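Glycerol dehydrogenase (Schizosaccharomyces pombe, PDB 1TA9) catalyses the zinc-dependent oxidation of glycerol to dihydroxyacetone with NAD(+) as the hydride acceptor, a step in the assimilation of glycerol. Local coordinates at residues B[93-98]-B[140-145]; B[231-236]-B[296-301]; B[249-254]-B[398-403]; B[382-387]-B[413-418]. All blocks are in the same frame, centred on the assembly; numbering follows the deposited sequence.

Interaction 1. Residues B[93-98]-B[140-145]; sequences SAVVLA and KQCPDD
Val95 sends one of its two methyls into the notch formed by Cys142 and Pro143, the main apolar touch between strand 93-98 and the loop 140-145. Its CB is carried on a bond that points at the loop, and there the side chain forks. With chi1 at 165°, CG2 lies anti to the carbonyl carbon and beside the backbone N, and it does the touching: it lies 3.9 Å from Cys142 SG and 4.1 Å from Cys142 CB. The same CG2 also comes 4.4 Å from Pro143 CD. The sulfur reaches the methyl because SG lies anti to the carbonyl carbon of Cys142.

In the parallel sheet, strand 93-98 sits between 120-125 and 148-153, and the loop belongs to the beta-alpha-beta crossover that leaves 120-125, runs through helix 132-139 and returns at 148-153. This is the Rossmann-like, NAD(+)-binding half of iron-containing alcohol dehydrogenases; the Val95 side chain lies about 10 Å from that of Thr157, a probable NAD(+)-binding residue. The loop runs nearly antiparallel to the strand (163°), so Asp145 comes beside Ser93. Ser93 CB meets the backbone there, 3.7 Å from Asp145 O, and the carboxylate leans in with OD2 3.9 Å from the same CB. Gln147, just beyond the loop, accepts a hydrogen bond from Ser93 N on its OE1.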
loop_
_atom_site.group_PDB
_atom_site.type_symbol
_atom_site.label_atom_id
_atom_site.label_comp_id
_atom_site.label_asym_id
_atom_site.label_seq_id
_atom_site.Cartn_x
_atom_site.Cartn_y
_atom_site.Cartn_z
ATOM N N SER B 93 -7.264 21.278 -57.143
ATOM C CA SER B 93 -6.585 22.535 -56.860
ATOM C C SER B 93 -6.484 22.866 -55.375
ATOM O O SER B 93 -7.447 22.705 -54.625
ATOM C CB SER B 93 -7.297 23.675 -57.587
ATOM O OG SER B 93 -6.621 24.900 -57.381
ATOM N N ALA B 94 -5.315 23.350 -54.965
ATOM C CA ALA B 94 -5.081 23.702 -53.569
ATOM C C ALA B 94 -4.181 24.922 -53.414
ATOM O O ALA B 94 -3.327 25.195 -54.258
ATOM C CB ALA B 94 -4.465 22.512 -52.835
ATOM N N VAL B 95 -4.385 25.659 -52.328
ATOM C CA VAL B 95 -3.576 26.831 -52.037
ATOM C C VAL B 95 -2.620 26.468 -50.910
ATOM O O VAL B 95 -3.026 25.868 -49.915
ATOM C CB VAL B 95 -4.446 28.032 -51.573
ATOM C CG1 VAL B 95 -3.569 29.107 -50.938
ATOM C CG2 VAL B 95 -5.201 28.619 -52.753
ATOM N N VAL B 96 -1.347 26.807 -51.074
ATOM C CA VAL B 96 -0.368 26.541 -50.033
ATOM C C VAL B 96 0.149 27.893 -49.563
ATOM O O VAL B 96 0.727 28.656 -50.342
ATOM C CB VAL B 96 0.801 25.675 -50.546
ATOM C CG1 VAL B 96 1.839 25.499 -49.442
ATOM C CG2 VAL B 96 0.281 24.315 -50.979
ATOM N N LEU B 97 -0.083 28.190 -48.289
ATOM C CA LEU B 97 0.327 29.457 -47.696
ATOM C C LEU B 97 1.423 29.278 -46.653
ATOM O O LEU B 97 1.278 28.486 -45.724
ATOM C CB LEU B 97 -0.880 30.129 -47.042
ATOM C CG LEU B 97 -0.632 31.444 -46.304
ATOM C CD1 LEU B 97 -0.239 32.527 -47.307
ATOM C CD2 LEU B 97 -1.884 31.845 -45.545
ATOM N N ALA B 98 2.511 30.030 -46.803
ATOM C CA ALA B 98 3.630 29.963 -45.864
ATOM C C ALA B 98 4.546 31.169 -46.046
ATOM O O ALA B 98 4.670 31.690 -47.154
ATOM C CB ALA B 98 4.420 28.676 -46.083
ATOM N N LYS B 140 -7.801 37.247 -52.216
ATOM C CA LYS B 140 -7.997 37.686 -53.591
ATOM C C LYS B 140 -7.026 37.002 -54.552
ATOM O O LYS B 140 -7.201 37.067 -55.768
ATOM C CB LYS B 140 -7.842 39.201 -53.680
ATOM N N GLN B 141 -6.007 36.348 -54.000
ATOM C CA GLN B 141 -5.013 35.652 -54.811
ATOM C C GLN B 141 -5.339 34.164 -54.932
ATOM O O GLN B 141 -4.593 33.400 -55.547
ATOM C CB GLN B 141 -3.618 35.827 -54.199
ATOM C CG GLN B 141 -3.086 37.251 -54.266
ATOM C CD GLN B 141 -1.748 37.413 -53.566
ATOM O OE1 GLN B 141 -0.767 36.752 -53.911
ATOM N NE2 GLN B 141 -1.702 38.300 -52.578
ATOM N N CYS B 142 -6.457 33.758 -54.343
ATOM C CA CYS B 142 -6.880 32.365 -54.383
ATOM C C CYS B 142 -7.873 32.132 -55.519
ATOM O O CYS B 142 -8.924 32.770 -55.571
ATOM C CB CYS B 142 -7.524 31.971 -53.049
ATOM S SG CYS B 142 -6.449 32.145 -51.597
ATOM N N PRO B 143 -7.547 31.222 -56.450
ATOM C CA PRO B 143 -8.430 30.917 -57.582
ATOM C C PRO B 143 -9.825 30.490 -57.120
ATOM O O PRO B 143 -9.976 29.860 -56.073
ATOM C CB PRO B 143 -7.687 29.793 -58.297
ATOM C CG PRO B 143 -6.255 30.153 -58.062
ATOM C CD PRO B 143 -6.255 30.528 -56.597
ATOM N N ASP B 144 -10.839 30.831 -57.909
ATOM C CA ASP B 144 -12.218 30.495 -57.570
ATOM C C ASP B 144 -12.469 28.995 -57.492
ATOM O O ASP B 144 -13.393 28.553 -56.813
ATOM C CB ASP B 144 -13.181 31.111 -58.588
ATOM C CG ASP B 144 -13.123 32.622 -58.600
ATOM O OD1 ASP B 144 -13.315 33.235 -57.527
ATOM O OD2 ASP B 144 -12.888 33.198 -59.684
ATOM N N ASP B 145 -11.652 28.214 -58.187
ATOM C CA ASP B 145 -11.821 26.769 -58.177
ATOM C C ASP B 145 -10.953 26.107 -57.110
ATOM O O ASP B 145 -10.740 24.897 -57.141
ATOM C CB ASP B 145 -11.499 26.184 -59.559
ATOM C CG ASP B 145 -10.037 26.325 -59.931
ATOM O OD1 ASP B 145 -9.494 27.443 -59.816
ATOM O OD2 ASP B 145 -9.431 25.313 -60.348
#

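Interaction 2. Residues B[231-236]-B[296-301]; sequences GDALST and EANTLM. With K (potassium ion), chain J; ZN (zinc ion), chain I.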
loop_
_atom_site.group_PDB
_atom_site.type_symbol
_atom_site.label_atom_id
_atom_site.label_comp_id
_atom_site.label_asym_id
_atom_site.label_seq_id
_atom_site.Cartn_x
_atom_site.Cartn_y
_atom_site.Cartn_z
ATOM N N GLY B 231 5.313 23.774 -22.280
ATOM C CA GLY B 231 4.774 24.729 -21.330
ATOM C C GLY B 231 3.294 24.948 -21.569
ATOM O O GLY B 231 2.503 25.046 -20.627
ATOM N N ASP B 232 2.912 25.019 -22.838
ATOM C CA ASP B 232 1.515 25.219 -23.184
ATOM C C ASP B 232 0.742 23.943 -22.840
ATOM O O ASP B 232 -0.346 23.999 -22.272
ATOM C CB ASP B 232 1.379 25.527 -24.679
ATOM C CG ASP B 232 0.075 26.229 -25.012
ATOM O OD1 ASP B 232 -0.294 26.287 -26.204
ATOM O OD2 ASP B 232 -0.574 26.733 -24.075
ATOM N N ALA B 233 1.318 22.791 -23.169
ATOM C CA ALA B 233 0.661 21.514 -22.901
ATOM C C ALA B 233 0.456 21.269 -21.399
ATOM O O ALA B 233 -0.541 20.666 -20.988
ATOM C CB ALA B 233 1.467 20.373 -23.523
ATOM N N LEU B 234 1.392 21.737 -20.581
ATOM C CA LEU B 234 1.281 21.566 -19.134
ATOM C C LEU B 234 0.060 22.253 -18.519
ATOM O O LEU B 234 -0.466 21.793 -17.507
ATOM C CB LEU B 234 2.543 22.080 -18.434
ATOM C CG LEU B 234 3.738 21.126 -18.403
ATOM C CD1 LEU B 234 4.960 21.858 -17.860
ATOM C CD2 LEU B 234 3.402 19.916 -17.541
ATOM N N SER B 235 -0.397 23.347 -19.114
ATOM C CA SER B 235 -1.547 24.045 -18.554
ATOM C C SER B 235 -2.882 23.384 -18.897
ATOM O O SER B 235 -3.881 23.605 -18.212
ATOM C CB SER B 235 -1.572 25.501 -19.023
ATOM O OG SER B 235 -1.926 25.598 -20.387
ATOM N N THR B 236 -2.894 22.563 -19.941
ATOM C CA THR B 236 -4.118 21.902 -20.373
ATOM C C THR B 236 -4.860 21.149 -19.273
ATOM O O THR B 236 -6.036 21.418 -19.025
ATOM C CB THR B 236 -3.849 20.922 -21.531
ATOM O OG1 THR B 236 -3.300 21.638 -22.641
ATOM C CG2 THR B 236 -5.142 20.243 -21.966
ATOM N N GLU B 296 2.796 14.610 -30.203
ATOM C CA GLU B 296 1.365 14.313 -30.147
ATOM C C GLU B 296 0.729 14.992 -28.930
ATOM O O GLU B 296 -0.364 15.541 -29.021
ATOM C CB GLU B 296 1.089 12.799 -30.078
ATOM C CG GLU B 296 -0.413 12.505 -30.161
ATOM C CD GLU B 296 -0.810 11.097 -29.750
ATOM O OE1 GLU B 296 -1.977 10.932 -29.329
ATOM O OE2 GLU B 296 0.012 10.160 -29.851
ATOM N N ALA B 297 1.412 14.958 -27.791
ATOM C CA ALA B 297 0.883 15.580 -26.580
ATOM C C ALA B 297 0.749 17.094 -26.742
ATOM O O ALA B 297 -0.256 17.688 -26.343
ATOM C CB ALA B 297 1.786 15.263 -25.391
ATOM N N ASN B 298 1.764 17.712 -27.335
ATOM C CA ASN B 298 1.770 19.155 -27.541
ATOM C C ASN B 298 0.739 19.628 -28.554
ATOM O O ASN B 298 0.252 20.754 -28.473
ATOM C CB ASN B 298 3.149 19.615 -28.032
ATOM C CG ASN B 298 4.182 19.665 -26.927
ATOM O OD1 ASN B 298 3.935 19.226 -25.805
ATOM N ND2 ASN B 298 5.355 20.201 -27.245
ATOM N N THR B 299 0.420 18.771 -29.514
ATOM C CA THR B 299 -0.502 19.143 -30.581
ATOM C C THR B 299 -1.901 18.552 -30.470
ATOM O O THR B 299 -2.866 19.276 -30.231
ATOM C CB THR B 299 0.096 18.757 -31.947
ATOM O OG1 THR B 299 1.505 19.034 -31.939
ATOM C CG2 THR B 299 -0.550 19.569 -33.062
ATOM N N LEU B 300 -2.015 17.241 -30.645
ATOM C CA LEU B 300 -3.322 16.589 -30.581
ATOM C C LEU B 300 -3.946 16.552 -29.190
ATOM O O LEU B 300 -5.063 17.041 -28.991
ATOM C CB LEU B 300 -3.231 15.159 -31.125
ATOM C CG LEU B 300 -4.518 14.326 -31.128
ATOM C CD1 LEU B 300 -5.546 14.942 -32.072
ATOM C CD2 LEU B 300 -4.192 12.905 -31.554
ATOM N N MET B 301 -3.234 15.981 -28.223
ATOM C CA MET B 301 -3.772 15.870 -26.869
ATOM C C MET B 301 -4.056 17.219 -26.217
ATOM O O MET B 301 -5.159 17.465 -25.720
ATOM C CB MET B 301 -2.822 15.058 -25.988
ATOM C CG MET B 301 -2.631 13.619 -26.443
ATOM S SD MET B 301 -1.484 12.770 -25.355
ATOM C CE MET B 301 -0.216 12.182 -26.526
HETATM K K K J . -2.927 24.601 -23.228
HETATM ZN ZN ZN I . -1.892 28.125 -25.203
HETATM O O HOH W 1 -4.897 24.880 -21.587
#
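Asn298 turns its CG anti to its own carbonyl carbon (chi1 -76°), and a chi2 of 8° nearly eclipses OD1 with CA, which aims this oxygen at the methyl of Ala233. Ala233 CB and Asn298 OD1 meet at 3.6 Å, where helix 231-236 passes helix 296-301 with the CA atoms of Ala233 and Asn298 just 5.3 Å apart; a side chain as small as this methyl is consistent with so close an approach. The other end of the amide is held by Ala179: ND2 gives a hydrogen bond to its backbone O, with a weak second one to Leu226 O, which probably settles which end of the amide is oxygen, beside a probable NAD(+)-binding residue.

One residue before Ala233, Asp232 swings CG anti to the backbone N (chi1 -159°), and its carboxylate grips the zinc ion, OD2 at 2.2 Å and OD1 at a longer 2.6 Å from the metal. His315 and His333 are further zinc ligands. The same helix turn binds the potassium ion: Asp232 O lies 2.8 Å from it, Thr236 OG1 3.0 Å and Ser235 OG 3.2 Å, while a water and Asp182 also coordinate it. Asp232 OD2 faces both cations, at a long 3.3 Å from potassium. Helix 296-301 also reaches the second subunit, where Glu296 makes a salt bridge to its Arg64. Zinc held by an aspartate and two histidines would act as a Lewis acid, consistent with its polarising a hydroxyl of glycerol for hydride transfer.

Interaction 3. Residues B[249-254]-B[398-403]; sequences TSFAGG and IHNMSK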
loop_
_atom_site.group_PDB
_atom_site.type_symbol
_atom_site.label_atom_id
_atom_site.label_comp_id
_atom_site.label_asym_id
_atom_site.label_seq_id
_atom_site.Cartn_x
_atom_site.Cartn_y
_atom_site.Cartn_z
ATOM N N THR B 249 -19.274 26.039 -18.847
ATOM C CA THR B 249 -19.398 25.660 -20.249
ATOM C C THR B 249 -18.013 25.443 -20.848
ATOM O O THR B 249 -17.092 26.216 -20.595
ATOM C CB THR B 249 -20.130 26.751 -21.041
ATOM O OG1 THR B 249 -21.436 26.941 -20.483
ATOM C CG2 THR B 249 -20.255 26.355 -22.503
ATOM N N SER B 250 -17.869 24.387 -21.643
ATOM C CA SER B 250 -16.591 24.062 -22.265
ATOM C C SER B 250 -16.310 24.964 -23.455
ATOM O O SER B 250 -17.181 25.711 -23.903
ATOM C CB SER B 250 -16.595 22.613 -22.751
ATOM O OG SER B 250 -17.376 22.496 -23.932
ATOM N N PHE B 251 -15.090 24.883 -23.971
ATOM C CA PHE B 251 -14.723 25.681 -25.133
ATOM C C PHE B 251 -15.317 25.069 -26.398
ATOM O O PHE B 251 -15.101 25.571 -27.499
ATOM C CB PHE B 251 -13.202 25.797 -25.245
ATOM C CG PHE B 251 -12.655 27.090 -24.695
ATOM C CD1 PHE B 251 -12.999 27.518 -23.416
ATOM C CD2 PHE B 251 -11.818 27.889 -25.464
ATOM C CE1 PHE B 251 -12.522 28.725 -22.911
ATOM C CE2 PHE B 251 -11.333 29.100 -24.968
ATOM C CZ PHE B 251 -11.688 29.518 -23.689
ATOM N N ALA B 252 -16.060 23.976 -26.225
ATOM C CA ALA B 252 -16.727 23.302 -27.338
ATOM C C ALA B 252 -18.165 23.814 -27.394
ATOM O O ALA B 252 -18.909 23.519 -28.331
ATOM C CB ALA B 252 -16.716 21.789 -27.136
ATOM N N GLY B 253 -18.555 24.568 -26.366
ATOM C CA GLY B 253 -19.887 25.147 -26.328
ATOM C C GLY B 253 -20.956 24.470 -25.489
ATOM O O GLY B 253 -22.114 24.889 -25.518
ATOM N N GLY B 254 -20.595 23.435 -24.738
ATOM C CA GLY B 254 -21.592 22.758 -23.926
ATOM C C GLY B 254 -20.996 22.152 -22.673
ATOM O O GLY B 254 -19.943 22.593 -22.201
ATOM N N ILE B 398 -10.598 33.194 -17.163
ATOM C CA ILE B 398 -10.489 33.010 -15.720
ATOM C C ILE B 398 -11.875 32.948 -15.062
ATOM O O ILE B 398 -12.038 32.362 -13.993
ATOM C CB ILE B 398 -9.637 34.138 -15.074
ATOM C CG1 ILE B 398 -9.337 33.793 -13.615
ATOM C CG2 ILE B 398 -10.369 35.478 -15.157
ATOM C CD1 ILE B 398 -8.270 34.667 -12.996
ATOM N N HIS B 399 -12.875 33.523 -15.720
ATOM C CA HIS B 399 -14.226 33.526 -15.173
ATOM C C HIS B 399 -14.907 32.158 -15.212
ATOM O O HIS B 399 -16.013 32.001 -14.692
ATOM C CB HIS B 399 -15.066 34.574 -15.900
ATOM C CG HIS B 399 -14.508 35.957 -15.782
ATOM N ND1 HIS B 399 -14.398 36.611 -14.574
ATOM C CD2 HIS B 399 -13.968 36.783 -16.708
ATOM C CE1 HIS B 399 -13.811 37.780 -14.761
ATOM N NE2 HIS B 399 -13.540 37.908 -16.047
ATOM N N ASN B 400 -14.255 31.169 -15.823
ATOM C CA ASN B 400 -14.818 29.817 -15.870
ATOM C C ASN B 400 -14.622 29.148 -14.513
ATOM O O ASN B 400 -15.297 28.171 -14.189
ATOM C CB ASN B 400 -14.141 28.961 -16.954
ATOM C CG ASN B 400 -14.544 29.368 -18.360
ATOM O OD1 ASN B 400 -15.697 29.712 -18.609
ATOM N ND2 ASN B 400 -13.593 29.313 -19.291
ATOM N N MET B 401 -13.691 29.676 -13.721
ATOM C CA MET B 401 -13.416 29.125 -12.395
ATOM C C MET B 401 -14.508 29.529 -11.409
ATOM O O MET B 401 -14.996 30.663 -11.433
ATOM C CB MET B 401 -12.054 29.610 -11.885
ATOM C CG MET B 401 -10.876 29.096 -12.695
ATOM S SD MET B 401 -9.279 29.739 -12.159
ATOM C CE MET B 401 -8.993 28.793 -10.653
ATOM N N SER B 402 -14.898 28.599 -10.542
ATOM C CA SER B 402 -15.935 28.897 -9.561
ATOM C C SER B 402 -15.407 29.905 -8.533
ATOM O O SER B 402 -16.170 30.718 -8.011
ATOM C CB SER B 402 -16.409 27.610 -8.870
ATOM O OG SER B 402 -15.349 26.956 -8.200
ATOM N N LYS B 403 -14.104 29.856 -8.252
ATOM C CA LYS B 403 -13.493 30.792 -7.311
ATOM C C LYS B 403 -13.293 32.114 -8.058
ATOM O O LYS B 403 -12.815 32.123 -9.189
ATOM C CB LYS B 403 -12.141 30.263 -6.810
ATOM C CG LYS B 403 -11.549 31.085 -5.655
ATOM C CD LYS B 403 -10.204 30.540 -5.160
ATOM C CE LYS B 403 -10.342 29.156 -4.529
ATOM N NZ LYS B 403 -9.033 28.638 -4.021
#
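The type I beta turn from Ser250 to Gly253 faces the end of the 3-10 segment 398-400, with the CA atoms of Thr249 and Asn400 7.6 Å apart. An ST turn is built into it: Ser250 OG accepts the N-H of Ala252 at 3.0 Å, and Gly253 takes a backbone shape (phi 100°) in which a side chain would collide with the carbonyl O of Ala252. Both segments are loops of the helical, metal-binding half of this iron-containing alcohol dehydrogenase, joining helix 223-245 to 258-284 and helix 381-391 to 407-428.

Phe251 and Asn400 carry the contact. Asn400 points its CB toward the turn and sets CG anti to its carbonyl carbon (chi1 -73°); the amide then stands almost upright to the ring, the two planes 80° apart. The amide nitrogen is held by Leu311, whose backbone O accepts a hydrogen bond from ND2. The Phe251 side chain also comes to about 4 Å from that of Leu188, a probable NAD(+)-binding residue, and to about 6 Å from a bound glycerol. Ser402 OG forms a hydrogen bond with Asn247 OD1 of the third subunit. At the ring, Asn400 ND2 lies in plane beyond the edge, 3.8 Å from Phe251 CE1.

Interaction 4. Residues B[382-387]-B[413-418]; sequences EELLMV and AIKAVD
Two helices of the C-terminal helical half, 381-391 and 407-428, pack at a steep angle here: the axes of segments 382-387 and 413-418 come within 11.1 Å and their directions differ by 116°. Leu384 and Val387, three residues apart and thus on one face of their helix, point into the join. The two methyls of Leu384 split between neighbours. CD2 touches Ile414 CG2 at 3.9 Å, while CD1 presses on the aliphatic stem of Lys415, a tight 3.5 Å from its CG and 3.8 Å from its CD. Lys415 bends at chi3 (-74°), running its methylenes past the leucine and taking NZ to a salt bridge with Asp381. Ile414 reaches on with CD1 to Val387 CG1, also at 3.9 Å. Shortening Leu384 to an alanine here would probably open a gap between the helices, leaving Ile414 CG2 and the lysine stem without their apolar mate and the stem freer to turn. Farther along, Asp418 makes a salt bridge to Arg284 of the fourth subunit. The contact joins two of the helices that build the all-helical C-terminal half of this iron-containing alcohol dehydrogenase fold.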
loop_
_atom_site.group_PDB
_atom_site.type_symbol
_atom_site.label_atom_id
_atom_site.label_comp_id
_atom_site.label_asym_id
_atom_site.label_seq_id
_atom_site.Cartn_x
_atom_site.Cartn_y
_atom_site.Cartn_z
ATOM N N GLU B 382 2.390 48.348 -9.488
ATOM C CA GLU B 382 1.380 48.994 -10.312
ATOM C C GLU B 382 1.248 48.274 -11.652
ATOM O O GLU B 382 0.154 48.173 -12.209
ATOM C CB GLU B 382 1.734 50.465 -10.531
ATOM C CG GLU B 382 0.513 51.349 -10.696
ATOM C CD GLU B 382 -0.516 51.122 -9.596
ATOM O OE1 GLU B 382 -0.169 51.274 -8.401
ATOM O OE2 GLU B 382 -1.675 50.790 -9.924
ATOM N N GLU B 383 2.362 47.770 -12.172
ATOM C CA GLU B 383 2.326 47.050 -13.438
ATOM C C GLU B 383 1.608 45.723 -13.222
ATOM O O GLU B 383 0.841 45.268 -14.074
ATOM C CB GLU B 383 3.745 46.808 -13.963
ATOM C CG GLU B 383 4.464 48.090 -14.374
ATOM C CD GLU B 383 5.847 47.841 -14.938
ATOM O OE1 GLU B 383 6.684 47.235 -14.237
ATOM O OE2 GLU B 383 6.098 48.260 -16.087
ATOM N N LEU B 384 1.840 45.105 -12.068
ATOM C CA LEU B 384 1.191 43.834 -11.785
ATOM C C LEU B 384 -0.308 44.023 -11.582
ATOM O O LEU B 384 -1.094 43.145 -11.925
ATOM C CB LEU B 384 1.826 43.169 -10.566
ATOM C CG LEU B 384 3.276 42.734 -10.797
ATOM C CD1 LEU B 384 3.794 42.025 -9.559
ATOM C CD2 LEU B 384 3.355 41.813 -12.016
ATOM N N LEU B 385 -0.706 45.169 -11.038
ATOM C CA LEU B 385 -2.125 45.438 -10.840
ATOM C C LEU B 385 -2.759 45.606 -12.211
ATOM O O LEU B 385 -3.920 45.251 -12.423
ATOM C CB LEU B 385 -2.335 46.702 -10.007
ATOM C CG LEU B 385 -2.109 46.536 -8.503
ATOM C CD1 LEU B 385 -2.272 47.878 -7.814
ATOM C CD2 LEU B 385 -3.104 45.523 -7.944
ATOM N N MET B 386 -1.979 46.160 -13.135
ATOM C CA MET B 386 -2.424 46.361 -14.506
ATOM C C MET B 386 -2.649 44.986 -15.142
ATOM O O MET B 386 -3.593 44.791 -15.901
ATOM C CB MET B 386 -1.358 47.134 -15.289
ATOM C CG MET B 386 -1.586 47.173 -16.793
ATOM S SD MET B 386 -0.101 47.676 -17.695
ATOM C CE MET B 386 -0.220 49.447 -17.593
ATOM N N VAL B 387 -1.772 44.036 -14.833
ATOM C CA VAL B 387 -1.913 42.691 -15.375
ATOM C C VAL B 387 -3.161 42.057 -14.775
ATOM O O VAL B 387 -3.920 41.379 -15.469
ATOM C CB VAL B 387 -0.688 41.808 -15.045
ATOM C CG1 VAL B 387 -0.957 40.367 -15.460
ATOM C CG2 VAL B 387 0.547 42.332 -15.775
ATOM N N ALA B 413 -0.511 36.790 -6.427
ATOM C CA ALA B 413 -0.183 35.431 -6.838
ATOM C C ALA B 413 1.012 35.397 -7.791
ATOM O O ALA B 413 1.814 34.464 -7.755
ATOM C CB ALA B 413 -1.403 34.769 -7.488
ATOM N N ILE B 414 1.127 36.406 -8.648
ATOM C CA ILE B 414 2.251 36.471 -9.578
ATOM C C ILE B 414 3.551 36.588 -8.778
ATOM O O ILE B 414 4.548 35.930 -9.092
ATOM C CB ILE B 414 2.119 37.683 -10.531
ATOM C CG1 ILE B 414 1.003 37.415 -11.548
ATOM C CG2 ILE B 414 3.447 37.950 -11.232
ATOM C CD1 ILE B 414 0.712 38.591 -12.470
ATOM N N LYS B 415 3.539 37.421 -7.741
ATOM C CA LYS B 415 4.723 37.593 -6.905
ATOM C C LYS B 415 4.954 36.370 -6.028
ATOM O O LYS B 415 6.094 36.006 -5.752
ATOM C CB LYS B 415 4.589 38.846 -6.033
ATOM C CG LYS B 415 4.789 40.141 -6.818
ATOM C CD LYS B 415 4.687 41.381 -5.938
ATOM C CE LYS B 415 3.247 41.670 -5.538
ATOM N NZ LYS B 415 3.117 42.992 -4.838
ATOM N N ALA B 416 3.872 35.733 -5.591
ATOM C CA ALA B 416 3.987 34.545 -4.753
ATOM C C ALA B 416 4.715 33.445 -5.523
ATOM O O ALA B 416 5.597 32.780 -4.982
ATOM C CB ALA B 416 2.605 34.068 -4.323
ATOM N N VAL B 417 4.345 33.247 -6.786
ATOM C CA VAL B 417 5.012 32.232 -7.596
ATOM C C VAL B 417 6.521 32.494 -7.581
ATOM O O VAL B 417 7.321 31.587 -7.362
ATOM C CB VAL B 417 4.515 32.261 -9.064
ATOM C CG1 VAL B 417 5.395 31.365 -9.929
ATOM C CG2 VAL B 417 3.058 31.798 -9.134
ATOM N N ASP B 418 6.903 33.746 -7.799
ATOM C CA ASP B 418 8.317 34.112 -7.814
ATOM C C ASP B 418 9.030 33.722 -6.517
ATOM O O ASP B 418 10.110 33.132 -6.552
ATOM C CB ASP B 418 8.465 35.610 -8.060
ATOM C CG ASP B 418 9.911 36.034 -8.196
ATOM O OD1 ASP B 418 10.592 35.552 -9.131
ATOM O OD2 ASP B 418 10.364 36.848 -7.366
#

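How the interactions relate
Interaction 2 holds Asp232 of the zinc and potassium sites, in the active site between the two halves of the subunit. Interaction 1 stands apart in the NAD(+)-binding half, its centre 31 Å from that of interaction 2, and on the opposite side of the chain's centre from interaction 4, 45 Å away between centres. Interactions 3 and 4 belong with interaction 2 to the helical half; the segments of 3 alternate along the chain with those of both 2 and 4, and the nearest atoms of 3 and 4 are about 8 Å apart. Interaction 3 has its nearest atoms about 10 Å from interaction 2 and the side chain of Phe251 about 9 Å from zinc. In interaction 4, the Val387 side chain is about 12 Å from that of His315.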